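Side-chain contact in integron cassette protein (Vibrio cholerae, PDB 3G1J), which is of unknown function, a small, mostly beta-stranded protein encoded by a mobile gene cassette: residues F58-G62 and S63-I67. Sequence-based numbering, arbitrary orientation.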
ATOM      1  N   PHE A  58       4.881  -2.594  -3.177  1.00 24.25           N
ATOM      2  CA  PHE A  58       5.511  -1.466  -3.835  1.00 18.71           C
ATOM      3  C   PHE A  58       6.967  -1.809  -4.099  1.00 23.44           C
ATOM      4  O   PHE A  58       7.560  -2.618  -3.390  1.00 28.90           O
ATOM      5  CB  PHE A  58       5.484  -0.215  -2.942  1.00 22.67           C
ATOM      6  CG  PHE A  58       4.141   0.483  -2.869  1.00 19.46           C
ATOM      7  CD1 PHE A  58       3.200   0.106  -1.920  1.00 21.80           C
ATOM      8  CD2 PHE A  58       3.843   1.551  -3.712  1.00 22.69           C
ATOM      9  CE1 PHE A  58       1.961   0.745  -1.838  1.00 27.50           C
ATOM     10  CE2 PHE A  58       2.606   2.201  -3.630  1.00 20.64           C
ATOM     11  CZ  PHE A  58       1.669   1.796  -2.684  1.00 24.63           C
ATOM     12  N   ASP A  59       7.543  -1.179  -5.114  1.00 26.98           N
ATOM     13  CA  ASP A  59       8.995  -1.169  -5.252  1.00 26.73           C
ATOM     14  C   ASP A  59       9.531   0.129  -4.664  1.00 29.03           C
ATOM     15  O   ASP A  59       9.016   1.203  -4.963  1.00 26.56           O
ATOM     16  CB  ASP A  59       9.409  -1.278  -6.721  1.00 24.30           C
ATOM     17  CG  ASP A  59      10.911  -1.189  -6.909  1.00 33.27           C
ATOM     18  OD1 ASP A  59      11.564  -2.251  -7.003  1.00 39.74           O
ATOM     19  OD2 ASP A  59      11.446  -0.059  -6.963  1.00 33.84           O
ATOM     20  N   LYS A  60      10.553   0.025  -3.818  1.00 29.37           N
ATOM     21  CA  LYS A  60      11.265   1.205  -3.334  1.00 30.05           C
ATOM     22  C   LYS A  60      12.758   1.030  -3.565  1.00 28.15           C
ATOM     23  O   LYS A  60      13.385   0.164  -2.955  1.00 27.97           O
ATOM     24  CB  LYS A  60      10.994   1.463  -1.849  1.00 36.66           C
ATOM     25  CG  LYS A  60      11.895   2.546  -1.268  1.00 45.89           C
ATOM     26  CD  LYS A  60      11.301   3.184  -0.028  1.00 52.08           C
ATOM     27  CE  LYS A  60      12.129   4.386   0.403  1.00 51.14           C
ATOM     28  NZ  LYS A  60      12.436   5.282  -0.748  1.00 50.90           N
ATOM     29  N   ASN A  61      13.326   1.867  -4.431  1.00 24.33           N
ATOM     30  CA  ASN A  61      14.735   1.754  -4.814  1.00 23.88           C
ATOM     31  C   ASN A  61      15.138   0.321  -5.134  1.00 22.76           C
ATOM     32  O   ASN A  61      16.229  -0.121  -4.772  1.00 28.20           O
ATOM     33  CB  ASN A  61      15.660   2.322  -3.737  1.00 25.78           C
ATOM     34  CG  ASN A  61      15.447   3.806  -3.511  1.00 35.05           C
ATOM     35  OD1 ASN A  61      14.836   4.487  -4.331  1.00 39.15           O
ATOM     36  ND2 ASN A  61      15.937   4.309  -2.389  1.00 39.09           N
ATOM     37  N   GLY A  62      14.251  -0.406  -5.802  1.00 28.18           N
ATOM     38  CA  GLY A  62      14.587  -1.726  -6.325  1.00 33.20           C
ATOM     39  C   GLY A  62      14.265  -2.867  -5.375  1.00 39.67           C
ATOM     40  O   GLY A  62      14.405  -4.042  -5.722  1.00 39.78           O
ATOM     41  N   SER A  63      13.833  -2.515  -4.171  1.00 39.57           N
ATOM     42  CA  SER A  63      13.481  -3.492  -3.155  1.00 39.62           C
ATOM     43  C   SER A  63      11.971  -3.563  -2.973  1.00 33.86           C
ATOM     44  O   SER A  63      11.287  -2.537  -2.894  1.00 33.11           O
ATOM     45  CB  SER A  63      14.141  -3.134  -1.824  1.00 44.95           C
ATOM     46  OG  SER A  63      13.609  -3.916  -0.773  1.00 57.37           O
ATOM     47  N   GLU A  64      11.459  -4.784  -2.893  1.00 30.04           N
ATOM     48  CA  GLU A  64      10.032  -5.006  -2.743  1.00 27.59           C
ATOM     49  C   GLU A  64       9.595  -4.763  -1.306  1.00 29.65           C
ATOM     50  O   GLU A  64      10.170  -5.319  -0.367  1.00 34.76           O
ATOM     51  CB  GLU A  64       9.697  -6.428  -3.162  1.00 31.55           C
ATOM     52  CG  GLU A  64       8.223  -6.766  -3.113  1.00 35.02           C
ATOM     53  CD  GLU A  64       7.963  -8.130  -3.715  1.00 42.68           C
ATOM     54  OE1 GLU A  64       8.444  -8.365  -4.844  1.00 40.70           O
ATOM     55  OE2 GLU A  64       7.305  -8.961  -3.051  1.00 37.51           O
ATOM     56  N   ARG A  65       8.596  -3.905  -1.138  1.00 25.03           N
ATOM     57  CA  ARG A  65       8.021  -3.651   0.170  1.00 30.10           C
ATOM     58  C   ARG A  65       6.569  -4.136   0.198  1.00 32.55           C
ATOM     59  O   ARG A  65       5.799  -3.867  -0.725  1.00 28.72           O
ATOM     60  CB  ARG A  65       8.102  -2.154   0.495  1.00 31.49           C
ATOM     61  CG  ARG A  65       9.440  -1.492   0.150  1.00 37.22           C
ATOM     62  CD  ARG A  65      10.561  -1.904   1.108  1.00 50.78           C
ATOM     63  NE  ARG A  65      10.152  -1.816   2.511  1.00 60.13           N
ATOM     64  CZ  ARG A  65      10.028  -0.679   3.196  1.00 60.90           C
ATOM     65  NH1 ARG A  65      10.277   0.489   2.613  1.00 60.57           N
ATOM     66  NH2 ARG A  65       9.650  -0.707   4.469  1.00 52.83           N
ATOM     67  N   GLN A  66       6.206  -4.879   1.241  1.00 27.04           N
ATOM     68  CA  GLN A  66       4.823  -5.294   1.430  1.00 21.03           C
ATOM     69  C   GLN A  66       4.224  -4.435   2.535  1.00 22.64           C
ATOM     70  O   GLN A  66       4.586  -4.591   3.699  1.00 26.53           O
ATOM     71  CB  GLN A  66       4.733  -6.769   1.836  1.00 25.77           C
ATOM     72  CG  GLN A  66       3.299  -7.260   2.023  1.00 25.57           C
ATOM     73  CD  GLN A  66       3.193  -8.723   2.421  1.00 31.38           C
ATOM     74  OE1 GLN A  66       2.096  -9.262   2.546  1.00 36.42           O
ATOM     75  NE2 GLN A  66       4.334  -9.370   2.635  1.00 36.97           N
ATOM     76  N   ILE A  67       3.314  -3.531   2.182  1.00 22.42           N
ATOM     77  CA  ILE A  67       2.638  -2.725   3.190  1.00 22.45           C
ATOM     78  C   ILE A  67       1.362  -3.418   3.621  1.00 25.49           C
ATOM     79  O   ILE A  67       0.437  -3.584   2.831  1.00 24.09           O
ATOM     80  CB  ILE A  67       2.321  -1.312   2.651  1.00 19.66           C
ATOM     81  CG1 ILE A  67       3.614  -0.684   2.126  1.00 22.41           C
ATOM     82  CG2 ILE A  67       1.652  -0.454   3.736  1.00 22.10           C
ATOM     83  CD1 ILE A  67       3.498   0.779   1.749  1.00 25.88           C
TER
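The Phe58 ring receives the end of Ile67 obliquely: Ile67 CD1 stands 3.7 Å from Phe58 CD1, a little farther from CE1, on a slant that is neither face-on nor edge-on. Phe87 meets the same ring with its plane nearly parallel, Phe42 with a plane turned by about 60°, so this buried phenyl is packed by aromatic as well as aliphatic neighbours. The guanidinium of Arg65, the second flat group, is touched at its edge and in its plane, where Lys60 CD lies 3.9 Å from Arg65 NH1. Farther back, Lys60 CB abuts Arg65 CG; the two chains run side by side in the same direction, that of Arg65 bent at chi2 (-73°) and chi3, that of Lys60 extended as far as chi4. The charged ends stay apart, Lys60 NZ lying 6.2 Å from Arg65 NH1; Lys60 brings methylenes to the contact, which meet a methylene and the guanidinium edge of Arg65.

These pairs belong to a tight beta hairpin joining strands 53-60 and 63-70, the latter outermost in the chain's five-stranded antiparallel sheet. Two hydrogen-bonded pairs establish the register. Arg65 N gives a nearly straight bond to Phe58 O (2.8 Å) and Phe58 N returns one to Arg65 O; Lys60 N likewise reaches Ser63 O at 2.8 Å. The returning bond, Ser63 N to Lys60 O (3.0 Å), arrives well above the carbonyl plane, as the chain bends through the type I' turn from Lys60 to Ser63.

On the face opposite Phe58, Lys60 and Arg65, the Asp59 carboxylate bonds to the backbone of that turn. With CG anti to the backbone N (chi1 177°), it extends towards the reversal, and OD2 accepts from Gly62 N at 3.1 Å, on its syn side but somewhat out of the carboxylate plane, in a moderately bent bond that forms an Asx motif. Glu64, on the same face as Asp59, directs OE2 to the backbone N of Val2.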